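Local coordinates for protein CrRbcX-IIa (Chlamydomonas reinhardtii, PDB 5BS1) that acts as a Rubisco-assembly chaperone of the RbcX family, probably binding the large subunit of Rubisco as a homodimer, at the interface of chains A and B. Numbering follows the deposited sequence. Chains: chain A/B, CrRbcX-IIa.

Contact 1 and contact 2 are neighbouring patches of one interface, with the centres of their C-alpha atoms about 8 Å apart. Both draw on the start of helix 99-121 of chain A and share A:Phe97 and A:Thr102. In contact 1 that helix meets B:Trp99, which opens the same helix of the partner, together with the middle of chain B helix 13-37 and B:Phe97; in contact 2 it meets the first turns of helix 13-37 and the segment leading into it. RbcX proteins are dimers, and one helix end serves both patches. The interface is two-fold overall, but the two Trp99 side chains differ near the axis.

Contact 1: the interface of chains A and B. Residues chain A 97, 99, 102-103; chain B 21, 25, 97, 99.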
loop_
_atom_site.group_PDB
_atom_site.type_symbol
_atom_site.label_atom_id
_atom_site.label_comp_id
_atom_site.label_asym_id
_atom_site.label_seq_id
_atom_site.Cartn_x
_atom_site.Cartn_y
_atom_site.Cartn_z
ATOM N N PHE A 97 -11.643 -7.576 -3.795
ATOM C CA PHE A 97 -10.268 -7.174 -4.121
ATOM C C PHE A 97 -9.491 -8.381 -4.619
ATOM O O PHE A 97 -9.546 -9.466 -4.047
ATOM C CB PHE A 97 -9.599 -6.596 -2.875
ATOM C CG PHE A 97 -8.224 -6.024 -3.087
ATOM C CD1 PHE A 97 -8.040 -4.825 -3.766
ATOM C CD2 PHE A 97 -7.107 -6.636 -2.543
ATOM C CE1 PHE A 97 -6.799 -4.273 -3.906
ATOM C CE2 PHE A 97 -5.865 -6.097 -2.696
ATOM C CZ PHE A 97 -5.691 -4.918 -3.401
ATOM N N TRP A 99 -6.588 -10.123 -4.623
ATOM C CA TRP A 99 -5.386 -10.259 -3.812
ATOM C C TRP A 99 -4.250 -10.880 -4.577
ATOM O O TRP A 99 -3.131 -10.380 -4.537
ATOM C CB TRP A 99 -5.682 -11.141 -2.576
ATOM C CG TRP A 99 -6.656 -10.518 -1.646
ATOM C CD1 TRP A 99 -8.014 -10.730 -1.608
ATOM C CD2 TRP A 99 -6.368 -9.577 -0.607
ATOM N NE1 TRP A 99 -8.577 -9.947 -0.638
ATOM C CE2 TRP A 99 -7.595 -9.258 0.018
ATOM C CE3 TRP A 99 -5.203 -8.985 -0.145
ATOM C CZ2 TRP A 99 -7.677 -8.352 1.064
ATOM C CZ3 TRP A 99 -5.289 -8.066 0.912
ATOM C CH2 TRP A 99 -6.514 -7.779 1.499
ATOM N N THR A 102 -2.763 -8.642 -7.312
ATOM C CA THR A 102 -2.011 -7.533 -6.777
ATOM C C THR A 102 -0.556 -7.917 -6.486
ATOM O O THR A 102 0.381 -7.211 -6.880
ATOM C CB THR A 102 -2.702 -7.014 -5.497
ATOM O OG1 THR A 102 -4.007 -6.563 -5.830
ATOM C CG2 THR A 102 -1.933 -5.847 -4.879
HETATM N N MSE A 103 -0.362 -9.037 -5.795
HETATM C CA MSE A 103 1.001 -9.488 -5.443
HETATM C C MSE A 103 1.750 -9.940 -6.689
HETATM O O MSE A 103 2.928 -9.655 -6.842
HETATM C CB MSE A 103 0.988 -10.561 -4.380
HETATM C CG MSE A 103 2.390 -11.024 -3.962
HETATM SE SE MSE A 103 3.432 -9.582 -3.120
HETATM C CE MSE A 103 5.162 -10.494 -2.958
ATOM N N LEU B 21 3.292 -1.581 -3.023
ATOM C CA LEU B 21 4.090 -2.718 -2.570
ATOM C C LEU B 21 5.506 -2.660 -3.145
ATOM O O LEU B 21 6.486 -2.908 -2.451
ATOM C CB LEU B 21 3.437 -4.054 -2.924
ATOM C CG LEU B 21 2.224 -4.430 -2.079
ATOM C CD1 LEU B 21 1.564 -5.636 -2.725
ATOM C CD2 LEU B 21 2.579 -4.733 -0.649
ATOM N N PHE B 25 8.957 -2.693 -1.104
ATOM C CA PHE B 25 10.033 -3.679 -1.264
ATOM C C PHE B 25 11.368 -2.983 -1.520
ATOM O O PHE B 25 12.404 -3.410 -0.991
ATOM C CB PHE B 25 9.730 -4.656 -2.382
ATOM C CG PHE B 25 8.413 -5.403 -2.254
ATOM C CD1 PHE B 25 7.817 -5.590 -1.026
ATOM C CD2 PHE B 25 7.816 -5.949 -3.373
ATOM C CE1 PHE B 25 6.625 -6.300 -0.923
ATOM C CE2 PHE B 25 6.606 -6.617 -3.288
ATOM C CZ PHE B 25 6.018 -6.797 -2.067
ATOM N N PHE B 97 8.369 -11.915 1.666
ATOM C CA PHE B 97 7.203 -11.075 2.092
ATOM C C PHE B 97 5.945 -11.923 2.243
ATOM O O PHE B 97 5.522 -12.578 1.286
ATOM C CB PHE B 97 6.973 -9.963 1.069
ATOM C CG PHE B 97 5.842 -9.029 1.392
ATOM C CD1 PHE B 97 5.979 -8.090 2.394
ATOM C CD2 PHE B 97 4.697 -9.041 0.635
ATOM C CE1 PHE B 97 4.946 -7.233 2.695
ATOM C CE2 PHE B 97 3.662 -8.161 0.907
ATOM C CZ PHE B 97 3.792 -7.263 1.941
ATOM N N TRP B 99 2.610 -12.057 2.049
ATOM C CA TRP B 99 1.420 -11.407 1.531
ATOM C C TRP B 99 0.155 -12.054 2.073
ATOM O O TRP B 99 -0.836 -11.346 2.273
ATOM C CB TRP B 99 1.453 -11.426 0.021
ATOM C CG TRP B 99 0.235 -10.902 -0.713
ATOM C CD1 TRP B 99 -0.543 -11.619 -1.561
ATOM C CD2 TRP B 99 -0.304 -9.570 -0.701
ATOM N NE1 TRP B 99 -1.513 -10.829 -2.084
ATOM C CE2 TRP B 99 -1.401 -9.567 -1.565
ATOM C CE3 TRP B 99 0.032 -8.382 -0.048
ATOM C CZ2 TRP B 99 -2.143 -8.430 -1.814
ATOM C CZ3 TRP B 99 -0.724 -7.241 -0.277
ATOM C CH2 TRP B 99 -1.792 -7.271 -1.172
#
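The long C-terminal helices of RbcX contribute to its dimer interface, and here helix 99-121 of chain A meets its counterpart in chain B at their first turns. A:Met103 and A:Thr102 on one face and A:Trp99 on the other enclose the indole of B:Trp99, and a hydrogen bond fixes its nitrogen. NE1 of B:Trp99 donates to the carbonyl O of A:Trp99 at 3.0 Å. The bond is bent, 138° at the hydrogen, and the donor sits above the carbonyl plane, away from the lone-pair directions. Over one face of the same indole lies A:Met103, a selenomethionine, whose CB stands 3.5 Å from the centroid of the five-membered ring in a CH-pi contact. The two side chains pass head to tail. Over the rim of the benzo ring, on the same face as A:Met103, the methyl CG2 of A:Thr102 packs 4.0 Å from CH2 of B:Trp99, and CD1 of B:Leu21 approaches that methyl in turn. On the opposite face the benzo edge of A:Trp99 comes down on the ring, CE3 3.5 Å from CZ2 of B:Trp99, the two side chains roughly perpendicular.

The twin tryptophans are not equivalent in conformation. B:Trp99 carries CG anti to its backbone N (chi1 175°), which sends the indole across to chain A, whereas A:Trp99 has CG anti to its carbonyl carbon and its indole is covered by A:Phe97, CD2 of A:Phe97 lying over the centre of one face. Local asymmetry therefore appears within an interface that is two-fold overall.

Beyond the indole, the bend of A:Met103 at chi2 (64°) directs its selenium and terminal methyl toward two phenylalanines. B:Phe25 and B:Phe97 already pack together, CE1 of B:Phe25 lying over the centre of the B:Phe97 ring. The methyl CE of A:Met103 touches both, 3.9 Å from CZ of B:Phe25 and 3.9 Å from CD2 of B:Phe97.

Contact 2: the interface of chains A and B. Residues chain A 97, 101-102, 105; chain B 8-9, 13-15, 17-18.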
loop_
_atom_site.group_PDB
_atom_site.type_symbol
_atom_site.label_atom_id
_atom_site.label_comp_id
_atom_site.label_asym_id
_atom_site.label_seq_id
_atom_site.Cartn_x
_atom_site.Cartn_y
_atom_site.Cartn_z
ATOM N N PHE A 97 -11.643 -7.576 -3.795
ATOM C CA PHE A 97 -10.268 -7.174 -4.121
ATOM C C PHE A 97 -9.491 -8.381 -4.619
ATOM O O PHE A 97 -9.546 -9.466 -4.047
ATOM C CB PHE A 97 -9.599 -6.596 -2.875
ATOM C CG PHE A 97 -8.224 -6.024 -3.087
ATOM C CD1 PHE A 97 -8.040 -4.825 -3.766
ATOM C CD2 PHE A 97 -7.107 -6.636 -2.543
ATOM C CE1 PHE A 97 -6.799 -4.273 -3.906
ATOM C CE2 PHE A 97 -5.865 -6.097 -2.696
ATOM C CZ PHE A 97 -5.691 -4.918 -3.401
ATOM N N LYS A 101 -3.737 -11.222 -7.816
ATOM C CA LYS A 101 -3.303 -10.383 -8.917
ATOM C C LYS A 101 -2.400 -9.250 -8.436
ATOM O O LYS A 101 -1.399 -8.925 -9.065
ATOM C CB LYS A 101 -4.541 -9.818 -9.647
ATOM C CG LYS A 101 -4.249 -8.848 -10.750
ATOM C CD LYS A 101 -5.541 -8.337 -11.378
ATOM C CE LYS A 101 -6.159 -9.350 -12.304
ATOM N NZ LYS A 101 -7.331 -8.718 -12.984
ATOM N N THR A 102 -2.763 -8.642 -7.312
ATOM C CA THR A 102 -2.011 -7.533 -6.777
ATOM C C THR A 102 -0.556 -7.917 -6.486
ATOM O O THR A 102 0.381 -7.211 -6.880
ATOM C CB THR A 102 -2.702 -7.014 -5.497
ATOM O OG1 THR A 102 -4.007 -6.563 -5.830
ATOM C CG2 THR A 102 -1.933 -5.847 -4.879
HETATM N N MSE A 105 1.353 -8.760 -9.818
HETATM C CA MSE A 105 1.750 -7.529 -10.524
HETATM C C MSE A 105 2.946 -6.901 -9.838
HETATM O O MSE A 105 3.938 -6.514 -10.489
HETATM C CB MSE A 105 0.631 -6.481 -10.599
HETATM C CG MSE A 105 -0.431 -6.838 -11.631
HETATM SE SE MSE A 105 -1.669 -5.339 -11.932
HETATM C CE MSE A 105 -2.636 -5.313 -10.224
ATOM N N PHE B 8 -3.323 -9.286 -14.789
ATOM C CA PHE B 8 -3.220 -7.951 -15.383
ATOM C C PHE B 8 -4.350 -6.994 -14.988
ATOM O O PHE B 8 -5.479 -7.411 -14.720
ATOM C CB PHE B 8 -3.086 -8.126 -16.894
ATOM C CG PHE B 8 -1.976 -9.066 -17.253
ATOM C CD1 PHE B 8 -0.671 -8.619 -17.245
ATOM C CD2 PHE B 8 -2.223 -10.426 -17.448
ATOM C CE1 PHE B 8 0.373 -9.485 -17.518
ATOM C CE2 PHE B 8 -1.184 -11.298 -17.724
ATOM C CZ PHE B 8 0.115 -10.822 -17.751
ATOM N N SER B 9 -4.010 -5.712 -14.897
ATOM C CA SER B 9 -4.942 -4.690 -14.511
ATOM C C SER B 9 -4.440 -3.336 -14.971
ATOM O O SER B 9 -3.244 -3.032 -14.884
ATOM C CB SER B 9 -5.039 -4.667 -12.995
ATOM O OG SER B 9 -6.090 -3.845 -12.572
ATOM N N PRO B 13 -7.648 -0.141 -7.872
ATOM C CA PRO B 13 -7.046 -0.211 -6.536
ATOM C C PRO B 13 -5.955 -1.280 -6.457
ATOM O O PRO B 13 -4.984 -1.103 -5.748
ATOM C CB PRO B 13 -8.248 -0.551 -5.645
ATOM C CG PRO B 13 -9.382 0.090 -6.362
ATOM C CD PRO B 13 -9.114 -0.207 -7.808
ATOM N N GLU B 14 -6.131 -2.396 -7.168
ATOM C CA GLU B 14 -5.107 -3.418 -7.232
ATOM C C GLU B 14 -3.788 -2.893 -7.790
ATOM O O GLU B 14 -2.725 -3.188 -7.236
ATOM C CB GLU B 14 -5.585 -4.615 -8.050
ATOM C CG GLU B 14 -6.638 -5.436 -7.344
ATOM C CD GLU B 14 -8.075 -5.003 -7.610
ATOM O OE1 GLU B 14 -8.313 -3.951 -8.258
ATOM O OE2 GLU B 14 -8.993 -5.742 -7.157
ATOM N N ARG B 15 -3.861 -2.101 -8.861
ATOM C CA ARG B 15 -2.646 -1.498 -9.410
ATOM C C ARG B 15 -2.036 -0.517 -8.407
ATOM O O ARG B 15 -0.832 -0.474 -8.232
ATOM C CB ARG B 15 -2.882 -0.836 -10.757
ATOM C CG ARG B 15 -1.626 -0.115 -11.203
ATOM C CD ARG B 15 -1.561 0.096 -12.676
ATOM N NE ARG B 15 -1.328 -1.167 -13.340
ATOM C CZ ARG B 15 -0.140 -1.776 -13.435
ATOM N NH1 ARG B 15 0.960 -1.232 -12.920
ATOM N NH2 ARG B 15 -0.074 -2.954 -14.030
ATOM N N ALA B 17 -2.228 -0.546 -5.170
ATOM C CA ALA B 17 -1.634 -1.353 -4.142
ATOM C C ALA B 17 -0.343 -2.015 -4.601
ATOM O O ALA B 17 0.644 -2.058 -3.846
ATOM C CB ALA B 17 -2.618 -2.399 -3.659
ATOM N N ALA B 18 -0.352 -2.522 -5.821
ATOM C CA ALA B 18 0.831 -3.182 -6.389
ATOM C C ALA B 18 2.023 -2.248 -6.468
ATOM O O ALA B 18 3.127 -2.599 -6.075
ATOM C CB ALA B 18 0.519 -3.777 -7.761
#
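A:Lys101, A:Thr102 and A:Met105 line the first turns of the C-terminal helix of this RbcX subunit and, with A:Phe97 just before it, pack against the start of helix 13-37 and the preceding segment of chain B.

A polar contact across the interface is made at the tip of A:Lys101. Its chain is extended up to a bend at chi3 (-77°), which brings the amine NZ to the backbone carbonyl O of B:Phe8, a hydrogen bond of 2.9 Å tilted 27° from the carbonyl plane; the acceptor residue is poorly ordered. An alanine in place of A:Lys101 would probably leave this carbonyl without its cross-chain donor and the N-terminal segment of chain B less firmly held. Within chain B, B:Arg15 steadies the same segment: NE and NH2 of its guanidinium both donate to the O of B:Ser9, which lies in the guanidinium plane, the NE bond being 3.1 Å.

Apolar packing is led by A:Met105, a selenomethionine, whose side chain lies crosswise to that of B:Arg15. Its selenium lies 3.6 Å from CB of B:Ser9 and equally near NH2 of B:Arg15. A bend at its last torsion carries the methyl CE onto helix 13-37, 3.7 Å from CB of B:Glu14. Further back along the chain, CB of A:Met105 meets the methyl of B:Ala18.

A further packing contact joins A:Phe97 and B:Glu14. Bent at chi2, B:Glu14 lays its carboxylate above and just outside the CD1-CE1 rim of the A:Phe97 ring, nearly parallel to it (7°). CE1 of A:Phe97 is 3.6 Å from CG of B:Glu14, and CB of B:Ala17 lies in the ring plane at the edge. That same methyl also rests 3.7 Å from CG2 of A:Thr102, while the hydroxyl OG1 of the threonine faces the CB and CG methylenes of B:Glu14.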